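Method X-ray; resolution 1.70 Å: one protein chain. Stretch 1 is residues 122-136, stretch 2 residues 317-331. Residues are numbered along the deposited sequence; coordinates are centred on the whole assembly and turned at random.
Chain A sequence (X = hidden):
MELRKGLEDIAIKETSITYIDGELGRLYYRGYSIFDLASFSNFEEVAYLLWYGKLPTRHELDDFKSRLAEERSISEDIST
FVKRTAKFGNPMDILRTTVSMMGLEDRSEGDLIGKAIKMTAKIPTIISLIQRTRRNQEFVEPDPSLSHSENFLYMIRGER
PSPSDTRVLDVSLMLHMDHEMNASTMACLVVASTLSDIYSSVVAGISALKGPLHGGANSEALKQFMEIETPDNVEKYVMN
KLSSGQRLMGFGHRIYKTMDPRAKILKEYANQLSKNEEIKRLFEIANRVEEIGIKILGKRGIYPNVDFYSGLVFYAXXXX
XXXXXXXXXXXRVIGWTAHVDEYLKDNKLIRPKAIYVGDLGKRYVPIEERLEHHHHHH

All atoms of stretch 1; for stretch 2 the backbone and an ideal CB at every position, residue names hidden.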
ATOM      1  N   LYS A 122       7.837 -13.477 -11.381  1.00 11.02           N
ATOM      2  CA  LYS A 122       8.518 -13.952 -10.194  1.00 11.67           C
ATOM      3  C   LYS A 122       7.582 -14.347  -9.068  1.00 11.38           C
ATOM      4  O   LYS A 122       7.969 -15.203  -8.283  1.00 11.44           O
ATOM      5  CB  LYS A 122       9.453 -12.895  -9.631  1.00 12.54           C
ATOM      6  CG  LYS A 122      10.612 -12.521 -10.563  1.00 12.72           C
ATOM      7  CD  LYS A 122      11.376 -11.306 -10.129  1.00 13.61           C
ATOM      8  CE  LYS A 122      12.591 -11.097 -11.030  1.00 14.14           C
ATOM      9  NZ  LYS A 122      13.487 -10.035 -10.540  1.00 17.02           N
ATOM     10  N   ILE A 123       6.365 -13.788  -9.005  1.00 11.19           N
ATOM     11  CA  ILE A 123       5.506 -14.128  -7.888  1.00 10.39           C
ATOM     12  C   ILE A 123       5.287 -15.637  -7.792  1.00 10.75           C
ATOM     13  O   ILE A 123       5.309 -16.182  -6.674  1.00  9.94           O
ATOM     14  CB  ILE A 123       4.231 -13.266  -7.886  1.00 10.88           C
ATOM     15  CG1 ILE A 123       4.635 -11.860  -7.424  1.00 11.08           C
ATOM     16  CG2 ILE A 123       3.184 -13.903  -7.007  1.00 11.24           C
ATOM     17  CD1 ILE A 123       3.646 -10.751  -7.705  1.00 11.49           C
ATOM     18  N   PRO A 124       4.969 -16.360  -8.881  1.00 10.71           N
ATOM     19  CA  PRO A 124       4.801 -17.816  -8.782  1.00 10.76           C
ATOM     20  C   PRO A 124       6.036 -18.519  -8.238  1.00 10.56           C
ATOM     21  O   PRO A 124       5.895 -19.546  -7.528  1.00 11.31           O
ATOM     22  CB  PRO A 124       4.468 -18.310 -10.199  1.00 11.01           C
ATOM     23  CG  PRO A 124       3.875 -17.031 -10.845  1.00 11.74           C
ATOM     24  CD  PRO A 124       4.626 -15.877 -10.231  1.00 11.31           C
ATOM     25  N   THR A 125       7.219 -18.010  -8.540  1.00 11.07           N
ATOM     26  CA  THR A 125       8.430 -18.621  -8.027  1.00 11.41           C
ATOM     27  C   THR A 125       8.458 -18.548  -6.495  1.00 10.86           C
ATOM     28  O   THR A 125       8.780 -19.487  -5.806  1.00 11.61           O
ATOM     29  CB  THR A 125       9.664 -17.964  -8.632  1.00 11.75           C
ATOM     30  OG1 THR A 125       9.448 -17.910 -10.051  1.00 12.16           O
ATOM     31  CG2 THR A 125      10.953 -18.671  -8.258  1.00 13.38           C
ATOM     32  N   ILE A 126       8.065 -17.392  -5.978  1.00 10.79           N
ATOM     33  CA  ILE A 126       8.015 -17.155  -4.509  1.00 10.56           C
ATOM     34  C   ILE A 126       6.957 -18.058  -3.885  1.00  9.50           C
ATOM     35  O   ILE A 126       7.189 -18.732  -2.861  1.00 10.59           O
ATOM     36  CB  ILE A 126       7.732 -15.667  -4.223  1.00 11.01           C
ATOM     37  CG1 ILE A 126       8.913 -14.790  -4.658  1.00 11.15           C
ATOM     38  CG2 ILE A 126       7.356 -15.432  -2.773  1.00 11.94           C
ATOM     39  CD1 ILE A 126       8.624 -13.327  -4.770  1.00 11.56           C
ATOM     40  N   ILE A 127       5.758 -18.098  -4.485  1.00  9.28           N
ATOM     41  CA  ILE A 127       4.681 -18.877  -3.929  1.00  9.49           C
ATOM     42  C   ILE A 127       5.089 -20.356  -3.860  1.00  9.65           C
ATOM     43  O   ILE A 127       4.834 -21.046  -2.865  1.00  9.31           O
ATOM     44  CB  ILE A 127       3.395 -18.715  -4.755  1.00 10.79           C
ATOM     45  CG1 ILE A 127       2.879 -17.278  -4.617  1.00 10.37           C
ATOM     46  CG2 ILE A 127       2.339 -19.721  -4.319  1.00 11.94           C
ATOM     47  CD1 ILE A 127       1.719 -16.979  -5.533  1.00 10.96           C
ATOM     48  N   SER A 128       5.658 -20.832  -4.961  1.00 10.48           N
ATOM     49  CA  SER A 128       6.081 -22.239  -5.092  1.00 10.76           C
ATOM     50  C   SER A 128       7.142 -22.598  -4.020  1.00 12.58           C
ATOM     51  O   SER A 128       7.036 -23.666  -3.387  1.00 12.00           O
ATOM     52  CB  SER A 128       6.528 -22.510  -6.511  1.00 12.34           C
ATOM     53  OG  SER A 128       5.460 -22.328  -7.429  1.00 12.61           O
ATOM     54  N   LEU A 129       8.112 -21.710  -3.794  1.00 10.82           N
ATOM     55  CA  LEU A 129       9.128 -21.927  -2.759  1.00 12.57           C
ATOM     56  C   LEU A 129       8.516 -21.919  -1.361  1.00 12.70           C
ATOM     57  O   LEU A 129       8.854 -22.787  -0.550  1.00 12.90           O
ATOM     58  CB  LEU A 129      10.222 -20.889  -2.910  1.00 13.21           C
ATOM     59  CG  LEU A 129      11.363 -20.981  -1.905  1.00 14.24           C
ATOM     60  CD1 LEU A 129      11.998 -22.362  -1.925  1.00 14.84           C
ATOM     61  CD2 LEU A 129      12.364 -19.898  -2.265  1.00 14.21           C
ATOM     62  N   ILE A 130       7.497 -21.075  -1.107  1.00 11.04           N
ATOM     63  CA  ILE A 130       6.780 -21.186   0.153  1.00 11.52           C
ATOM     64  C   ILE A 130       6.208 -22.599   0.283  1.00 11.52           C
ATOM     65  O   ILE A 130       6.375 -23.229   1.329  1.00 12.99           O
ATOM     66  CB  ILE A 130       5.677 -20.117   0.316  1.00 10.79           C
ATOM     67  CG1 ILE A 130       6.226 -18.704   0.354  1.00 11.67           C
ATOM     68  CG2 ILE A 130       4.817 -20.452   1.558  1.00 11.80           C
ATOM     69  CD1 ILE A 130       5.168 -17.617   0.265  1.00 12.44           C
ATOM     70  N   GLN A 131       5.469 -23.057  -0.739  1.00 11.35           N
ATOM     71  CA  GLN A 131       4.779 -24.327  -0.654  1.00 12.25           C
ATOM     72  C   GLN A 131       5.756 -25.494  -0.476  1.00 14.26           C
ATOM     73  O   GLN A 131       5.488 -26.364   0.334  1.00 13.38           O
ATOM     74  CB  GLN A 131       3.939 -24.571  -1.899  1.00 13.23           C
ATOM     75  CG  GLN A 131       3.254 -25.909  -1.874  1.00 15.92           C
ATOM     76  CD  GLN A 131       2.121 -25.847  -0.908  1.00 20.27           C
ATOM     77  OE1 GLN A 131       1.015 -25.346  -1.230  1.00 23.48           O
ATOM     78  NE2 GLN A 131       2.426 -26.280   0.314  1.00 23.16           N
ATOM     79  N   ARG A 132       6.815 -25.531  -1.281  1.00 12.45           N
ATOM     80  CA  ARG A 132       7.816 -26.617  -1.259  1.00 13.24           C
ATOM     81  C   ARG A 132       8.443 -26.633   0.145  1.00 13.96           C
ATOM     82  O   ARG A 132       8.510 -27.706   0.759  1.00 13.82           O
ATOM     83  CB  ARG A 132       8.932 -26.373  -2.276  1.00 13.48           C
ATOM     84  CG  ARG A 132       8.486 -26.438  -3.732  1.00 13.92           C
ATOM     85  CD  ARG A 132       8.185 -27.824  -4.241  1.00 15.00           C
ATOM     86  NE  ARG A 132       9.328 -28.709  -4.456  1.00 13.61           N
ATOM     87  CZ  ARG A 132       9.251 -29.980  -4.838  1.00 16.21           C
ATOM     88  NH1 ARG A 132       8.100 -30.540  -5.206  1.00 14.41           N
ATOM     89  NH2 ARG A 132      10.361 -30.682  -4.941  1.00 15.73           N
ATOM     90  N   THR A 133       8.774 -25.449   0.659  1.00 12.65           N
ATOM     91  CA  THR A 133       9.486 -25.354   1.972  1.00 13.67           C
ATOM     92  C   THR A 133       8.589 -25.923   3.079  1.00 14.32           C
ATOM     93  O   THR A 133       9.040 -26.666   3.968  1.00 14.93           O
ATOM     94  CB  THR A 133       9.948 -23.924   2.246  1.00 12.60           C
ATOM     95  OG1 THR A 133      10.856 -23.499   1.233  1.00 13.70           O
ATOM     96  CG2 THR A 133      10.599 -23.812   3.599  1.00 12.28           C
ATOM     97  N   ARG A 134       7.299 -25.593   3.039  1.00 15.02           N
ATOM     98  CA  ARG A 134       6.382 -26.040   4.066  1.00 15.77           C
ATOM     99  C   ARG A 134       6.314 -27.571   4.100  1.00 16.97           C
ATOM    100  O   ARG A 134       6.066 -28.161   5.166  1.00 18.67           O
ATOM    101  CB  ARG A 134       4.983 -25.473   3.865  1.00 16.35           C
ATOM    102  CG  ARG A 134       4.915 -24.022   4.261  1.00 16.73           C
ATOM    103  CD  ARG A 134       3.553 -23.593   3.879  1.00 19.49           C
ATOM    104  NE  ARG A 134       3.156 -22.368   4.447  1.00 21.66           N
ATOM    105  CZ  ARG A 134       1.878 -21.991   4.400  1.00 29.84           C
ATOM    106  NH1 ARG A 134       1.012 -22.674   3.650  1.00 29.72           N
ATOM    107  NH2 ARG A 134       1.493 -20.948   5.092  1.00 28.85           N
ATOM    108  N   ARG A 135       6.428 -28.188   2.925  1.00 14.19           N
ATOM    109  CA  ARG A 135       6.371 -29.657   2.775  1.00 15.39           C
ATOM    110  C   ARG A 135       7.732 -30.324   2.908  1.00 15.71           C
ATOM    111  O   ARG A 135       7.882 -31.505   2.510  1.00 15.92           O
ATOM    112  CB  ARG A 135       5.769 -29.955   1.403  1.00 15.68           C
ATOM    113  CG  ARG A 135       4.291 -29.577   1.360  1.00 16.61           C
ATOM    114  CD  ARG A 135       3.636 -29.725   0.008  1.00 16.93           C
ATOM    115  NE  ARG A 135       2.190 -29.479   0.104  1.00 17.85           N
ATOM    116  CZ  ARG A 135       1.389 -29.263  -0.948  1.00 19.81           C
ATOM    117  NH1 ARG A 135       1.906 -29.162  -2.172  1.00 19.17           N
ATOM    118  NH2 ARG A 135       0.097 -28.999  -0.735  1.00 20.12           N
ATOM    119  N   ASN A 136       8.751 -29.583   3.355  1.00 16.39           N
ATOM    120  CA  ASN A 136      10.128 -30.106   3.449  1.00 16.97           C
ATOM    121  C   ASN A 136      10.654 -30.625   2.112  1.00 17.41           C
ATOM    122  O   ASN A 136      11.372 -31.655   2.061  1.00 16.38           O
ATOM    123  CB  ASN A 136      10.210 -31.249   4.493  1.00 18.98           C
ATOM    124  CG  ASN A 136       9.886 -30.809   5.904  1.00 20.14           C
ATOM    125  OD1 ASN A 136      10.033 -29.642   6.236  1.00 21.36           O
ATOM    126  ND2 ASN A 136       9.439 -31.736   6.749  1.00 20.10           N
ATOM    127  N   UNK A 317      -5.365 -28.625  -7.414  1.00 19.56           N
ATOM    128  CA  UNK A 317      -4.151 -28.662  -8.158  1.00 23.18           C
ATOM    129  C   UNK A 317      -2.887 -28.752  -7.309  1.00 22.14           C
ATOM    130  O   UNK A 317      -1.811 -28.906  -7.891  1.00 22.92           O
ATOM    131  CB  UNK A 317      -4.084 -27.421  -9.050  1.00 23.18           C
ATOM    132  N   UNK A 318      -3.025 -28.774  -5.979  1.00 18.73           N
ATOM    133  CA  UNK A 318      -1.946 -29.063  -5.078  1.00 18.76           C
ATOM    134  C   UNK A 318      -1.453 -27.914  -4.258  1.00 16.65           C
ATOM    135  O   UNK A 318      -0.389 -28.030  -3.609  1.00 19.19           O
ATOM    136  CB  UNK A 318      -0.771 -29.634  -5.874  1.00 18.76           C
ATOM    137  N   UNK A 319      -2.169 -26.759  -4.237  1.00 15.71           N
ATOM    138  CA  UNK A 319      -1.792 -25.679  -3.354  1.00 16.36           C
ATOM    139  C   UNK A 319      -2.474 -25.777  -1.986  1.00 16.63           C
ATOM    140  O   UNK A 319      -3.668 -26.048  -1.968  1.00 18.21           O
ATOM    141  CB  UNK A 319      -2.126 -24.338  -4.011  1.00 16.36           C
ATOM    142  N   UNK A 320      -1.766 -25.486  -0.880  1.00 16.14           N
ATOM    143  CA  UNK A 320      -2.329 -25.345   0.454  1.00 18.52           C
ATOM    144  C   UNK A 320      -3.346 -24.218   0.389  1.00 17.08           C
ATOM    145  O   UNK A 320      -3.106 -23.173  -0.229  1.00 14.76           O
ATOM    146  CB  UNK A 320      -1.249 -25.070   1.502  1.00 18.52           C
ATOM    147  N   UNK A 321      -4.513 -24.392   1.032  1.00 17.95           N
ATOM    148  CA  UNK A 321      -5.509 -23.340   1.118  1.00 20.41           C
ATOM    149  C   UNK A 321      -5.014 -21.960   1.549  1.00 20.68           C
ATOM    150  O   UNK A 321      -5.466 -20.956   0.979  1.00 20.36           O
ATOM    151  CB  UNK A 321      -6.599 -23.789   2.093  1.00 20.41           C
ATOM    152  N   UNK A 322      -4.058 -21.870   2.469  1.00 20.25           N
ATOM    153  CA  UNK A 322      -3.800 -20.546   2.909  1.00 22.70           C
ATOM    154  C   UNK A 322      -2.850 -19.825   1.928  1.00 20.09           C
ATOM    155  O   UNK A 322      -2.575 -18.656   2.137  1.00 19.41           O
ATOM    156  CB  UNK A 322      -3.221 -20.575   4.325  1.00 22.70           C
ATOM    157  N   UNK A 323      -2.365 -20.512   0.886  1.00 16.24           N
ATOM    158  CA  UNK A 323      -1.645 -19.796  -0.202  1.00 15.40           C
ATOM    159  C   UNK A 323      -2.627 -19.155  -1.176  1.00 14.87           C
ATOM    160  O   UNK A 323      -2.173 -18.374  -2.089  1.00 13.23           O
ATOM    161  CB  UNK A 323      -0.720 -20.751  -0.959  1.00 15.40           C
ATOM    162  N   UNK A 324      -3.935 -19.448  -1.092  1.00 14.19           N
ATOM    163  CA  UNK A 324      -4.843 -18.983  -2.161  1.00 15.02           C
ATOM    164  C   UNK A 324      -4.788 -17.458  -2.357  1.00 13.04           C
ATOM    165  O   UNK A 324      -4.769 -17.006  -3.508  1.00 11.86           O
ATOM    166  CB  UNK A 324      -6.279 -19.404  -1.842  1.00 15.02           C
ATOM    167  N   UNK A 325      -4.734 -16.602  -1.310  1.00 12.41           N
ATOM    168  CA  UNK A 325      -4.658 -15.158  -1.529  1.00 11.54           C
ATOM    169  C   UNK A 325      -3.404 -14.746  -2.318  1.00 10.60           C
ATOM    170  O   UNK A 325      -3.441 -13.779  -3.132  1.00 10.64           O
ATOM    171  CB  UNK A 325      -4.682 -14.432  -0.183  1.00 11.54           C
ATOM    172  N   UNK A 326      -2.326 -15.513  -2.146  1.00  9.51           N
ATOM    173  CA  UNK A 326      -1.086 -15.182  -2.903  1.00  9.17           C
ATOM    174  C   UNK A 326      -1.321 -15.473  -4.391  1.00  9.52           C
ATOM    175  O   UNK A 326      -0.732 -14.762  -5.283  1.00  9.37           O
ATOM    176  CB  UNK A 326       0.111 -15.982  -2.385  1.00  9.17           C
ATOM    177  N   UNK A 327      -1.991 -16.592  -4.670  1.00 10.57           N
ATOM    178  CA  UNK A 327      -2.253 -16.997  -6.043  1.00 11.47           C
ATOM    179  C   UNK A 327      -3.148 -15.942  -6.720  1.00 11.56           C
ATOM    180  O   UNK A 327      -2.924 -15.547  -7.911  1.00 11.41           O
ATOM    181  CB  UNK A 327      -2.907 -18.379  -6.084  1.00 11.47           C
ATOM    182  N   UNK A 328      -4.182 -15.495  -5.996  1.00 10.71           N
ATOM    183  CA  UNK A 328      -4.988 -14.355  -6.463  1.00 10.67           C
ATOM    184  C   UNK A 328      -4.071 -13.196  -6.872  1.00 10.73           C
ATOM    185  O   UNK A 328      -4.180 -12.657  -7.981  1.00 11.31           O
ATOM    186  CB  UNK A 328      -5.965 -13.902  -5.376  1.00 10.67           C
ATOM    187  N   UNK A 329      -3.182 -12.776  -5.976  1.00  9.51           N
ATOM    188  CA  UNK A 329      -2.254 -11.660  -6.251  1.00 10.05           C
ATOM    189  C   UNK A 329      -1.426 -11.938  -7.497  1.00 10.21           C
ATOM    190  O   UNK A 329      -1.170 -11.016  -8.271  1.00 10.86           O
ATOM    191  CB  UNK A 329      -1.329 -11.419  -5.056  1.00 10.05           C
ATOM    192  N   UNK A 330      -1.026 -13.213  -7.712  1.00  9.88           N
ATOM    193  CA  UNK A 330      -0.139 -13.563  -8.815  1.00 10.40           C
ATOM    194  C   UNK A 330      -0.815 -13.218 -10.148  1.00  9.35           C
ATOM    195  O   UNK A 330      -0.156 -12.827 -11.073  1.00 10.82           O
ATOM    196  CB  UNK A 330       0.230 -15.047  -8.762  1.00 10.40           C
ATOM    197  N   UNK A 331      -2.141 -13.301 -10.221  1.00  9.25           N
ATOM    198  CA  UNK A 331      -2.882 -12.945 -11.431  1.00  8.89           C
ATOM    199  C   UNK A 331      -3.262 -11.452 -11.406  1.00  9.74           C
ATOM    200  O   UNK A 331      -3.131 -10.728 -12.431  1.00  9.81           O
ATOM    201  CB  UNK A 331      -4.134 -13.814 -11.564  1.00  8.89           C
TER

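Most of stretch 1 is a helix that runs nearly antiparallel to the helix in the second half of stretch 2, at 167°. Its early turns offer isoleucine side chains; its last turn offers Gln 131 and Arg 134, and Arg 135 follows just beyond it.

Position 317 has nothing of stretch 1 near its CB, so this contact leaves it free; it is Met 317. Position 318 is decided by its backbone. With phi 110° and psi 11°, a CB would be jammed against the carbonyl O of the residue before, which calls for glycine. Gly 318 makes its contact through the backbone: its O accepts from Arg 135 NH1 at 2.9 Å and from Arg 135 NH2 at 3.1 Å.

At 319 the CB points away from stretch 1, and many residues would fit. It is Phe 319, whose ring comes obliquely to the isoleucine row, with CE1 4.5 Å from Ile 127 CG2.

Position 320 is richer in clues. Its CB points toward stretch 1 and, in its ideal place, lies 3.6 Å from Gln 131 OE1 and 3.9 Å from Arg 134 NH1, with Arg 135 NH2 a little farther off. The backbone N is already in use, donating to Gln 131 OE1 at 2.8 Å. A short acceptor, Asp or Asn, would suit, and two arginines favour the charge. Asp 320 closes a two-bond clasp with the same amide, OD2 accepting from Gln 131 NE2 at 2.9 Å. That OD2 also forms a salt bridge with Arg 134 NH1 at 3.3 Å, while OD1 takes a weak bond from Arg 135 NH2 at 3.1 Å. A water further links OD1 to Arg 135 NE.

At 321 the CB points away, and a phi of -49° admits proline; it is Pro 321. At 322 the CB points sideways, 4.8 Å from Arg 134 NH1, so an acidic side chain could swing in. Asp 322, with chi1 in p, does so: OD1 meets Arg 134 NH1 and OD2 meets Arg 134 NH2, each at 2.7 Å, a two-pronged salt bridge.

At 323 the CB points toward stretch 1, near Ile 127, Gln 131 and Arg 134, asking for a branched aliphatic or Met. Leu 323 puts CD2 3.8 Å from Ile 130 CG2 and over one face of the Arg 134 guanidinium, whose edge is left to the two aspartates.

Positions 324 and 325 are out of reach and are Phe 324 and Pro 325. At 326 the CB points in, only 3.7 Å from Ile 127 CD1, so a small residue such as Ala, Ser or Thr fits. Thr 326 bonds its OG1 to Leu 323 O at 2.7 Å.

At 327 the CB points sideways, 4.9 Å from Ile 127 CD1, so various apolar side chains would do; Ile 327 lays CG1 4.3 Å from that CD1. At 328 CA-to-CB points away and at 329 sideways, so stretch 1 asks little of either; they are Phe 328 and Ala 329.

At 330 the CB points toward stretch 1 and the CA lies 5.7 Å from Ile 123 CA, favouring Gly, Ala or Ser. Ser 330 packs CB 3.6 Å from Ile 123 CG2 and bonds OG to Ile 327 O at 2.7 Å. Position 331 is out of reach and free; it is Ala 331.

Stretch 2 (317-331) MGFDPDLFPTIFASA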
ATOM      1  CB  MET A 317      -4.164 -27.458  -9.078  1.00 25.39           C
ATOM      2  CG  MET A 317      -5.125 -27.841 -10.170  1.00 32.90           C
ATOM      3  SD  MET A 317      -5.090 -26.754 -11.518  1.00 35.15           S
ATOM      4  CE  MET A 317      -5.230 -25.227 -10.596  1.00 34.77           C
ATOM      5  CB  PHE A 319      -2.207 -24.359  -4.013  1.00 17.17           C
ATOM      6  CG  PHE A 319      -1.494 -24.056  -5.308  1.00 17.34           C
ATOM      7  CD1 PHE A 319      -0.254 -23.452  -5.265  1.00 19.27           C
ATOM      8  CD2 PHE A 319      -2.051 -24.355  -6.534  1.00 17.79           C
ATOM      9  CE1 PHE A 319       0.405 -23.144  -6.438  1.00 17.43           C
ATOM     10  CE2 PHE A 319      -1.402 -24.022  -7.715  1.00 19.43           C
ATOM     11  CZ  PHE A 319      -0.173 -23.427  -7.649  1.00 17.73           C
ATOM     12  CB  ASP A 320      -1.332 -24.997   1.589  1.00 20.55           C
ATOM     13  CG  ASP A 320      -0.381 -26.100   1.998  1.00 24.45           C
ATOM     14  OD1 ASP A 320      -0.701 -27.271   1.698  1.00 25.84           O
ATOM     15  OD2 ASP A 320       0.708 -25.766   2.577  1.00 27.97           O
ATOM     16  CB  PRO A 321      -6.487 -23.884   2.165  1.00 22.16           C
ATOM     17  CG  PRO A 321      -6.422 -25.358   1.946  1.00 20.80           C
ATOM     18  CD  PRO A 321      -4.956 -25.621   1.707  1.00 19.75           C
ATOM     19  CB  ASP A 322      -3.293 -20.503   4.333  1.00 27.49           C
ATOM     20  CG  ASP A 322      -1.886 -21.011   4.416  1.00 27.73           C
ATOM     21  OD1 ASP A 322      -1.498 -21.713   3.480  1.00 32.67           O
ATOM     22  OD2 ASP A 322      -1.212 -20.712   5.438  1.00 33.52           O
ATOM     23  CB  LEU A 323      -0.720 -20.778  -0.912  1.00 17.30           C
ATOM     24  CG  LEU A 323       0.455 -21.237  -0.064  1.00 20.63           C
ATOM     25  CD1 LEU A 323       1.415 -22.064  -0.885  1.00 23.48           C
ATOM     26  CD2 LEU A 323       1.197 -20.043   0.521  1.00 23.03           C
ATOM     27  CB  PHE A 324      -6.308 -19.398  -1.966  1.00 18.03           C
ATOM     28  CG  PHE A 324      -7.178 -18.755  -3.034  1.00 28.85           C
ATOM     29  CD1 PHE A 324      -6.890 -18.946  -4.384  1.00 34.79           C
ATOM     30  CD2 PHE A 324      -8.152 -17.819  -2.714  1.00 36.24           C
ATOM     31  CE1 PHE A 324      -7.614 -18.291  -5.373  1.00 37.79           C
ATOM     32  CE2 PHE A 324      -8.883 -17.186  -3.705  1.00 36.64           C
ATOM     33  CZ  PHE A 324      -8.609 -17.409  -5.033  1.00 37.10           C
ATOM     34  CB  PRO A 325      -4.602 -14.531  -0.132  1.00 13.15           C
ATOM     35  CG  PRO A 325      -5.192 -15.621   0.785  1.00 15.15           C
ATOM     36  CD  PRO A 325      -4.998 -16.958   0.113  1.00 13.83           C
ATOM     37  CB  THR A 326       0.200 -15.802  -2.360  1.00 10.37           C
ATOM     38  OG1 THR A 326       0.214 -17.219  -2.543  1.00 10.28           O
ATOM     39  CG2 THR A 326       0.441 -15.467  -0.900  1.00 11.19           C
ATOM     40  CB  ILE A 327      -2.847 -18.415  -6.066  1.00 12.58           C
ATOM     41  CG1 ILE A 327      -1.867 -19.419  -5.476  1.00 13.85           C
ATOM     42  CG2 ILE A 327      -3.212 -18.815  -7.480  1.00 13.38           C
ATOM     43  CD1 ILE A 327      -2.531 -20.726  -5.146  1.00 14.57           C
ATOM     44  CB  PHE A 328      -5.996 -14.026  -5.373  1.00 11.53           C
ATOM     45  CG  PHE A 328      -7.109 -13.071  -5.703  1.00 11.35           C
ATOM     46  CD1 PHE A 328      -6.859 -11.833  -6.269  1.00 14.39           C
ATOM     47  CD2 PHE A 328      -8.423 -13.410  -5.412  1.00 15.47           C
ATOM     48  CE1 PHE A 328      -7.902 -10.957  -6.554  1.00 15.29           C
ATOM     49  CE2 PHE A 328      -9.459 -12.516  -5.682  1.00 15.48           C
ATOM     50  CZ  PHE A 328      -9.190 -11.291  -6.249  1.00 13.85           C
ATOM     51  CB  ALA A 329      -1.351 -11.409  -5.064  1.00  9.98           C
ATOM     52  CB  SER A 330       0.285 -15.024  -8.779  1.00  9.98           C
ATOM     53  OG  SER A 330      -0.694 -15.899  -9.303  1.00 10.20           O
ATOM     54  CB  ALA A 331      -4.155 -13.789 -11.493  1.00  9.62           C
TER
HETATM   55  O   HOH W   1      -3.011 -28.983  -1.633  1.00 26.93           O
HETATM   56  O   HOH W   2       0.848 -29.422   2.744  1.00 30.23           O
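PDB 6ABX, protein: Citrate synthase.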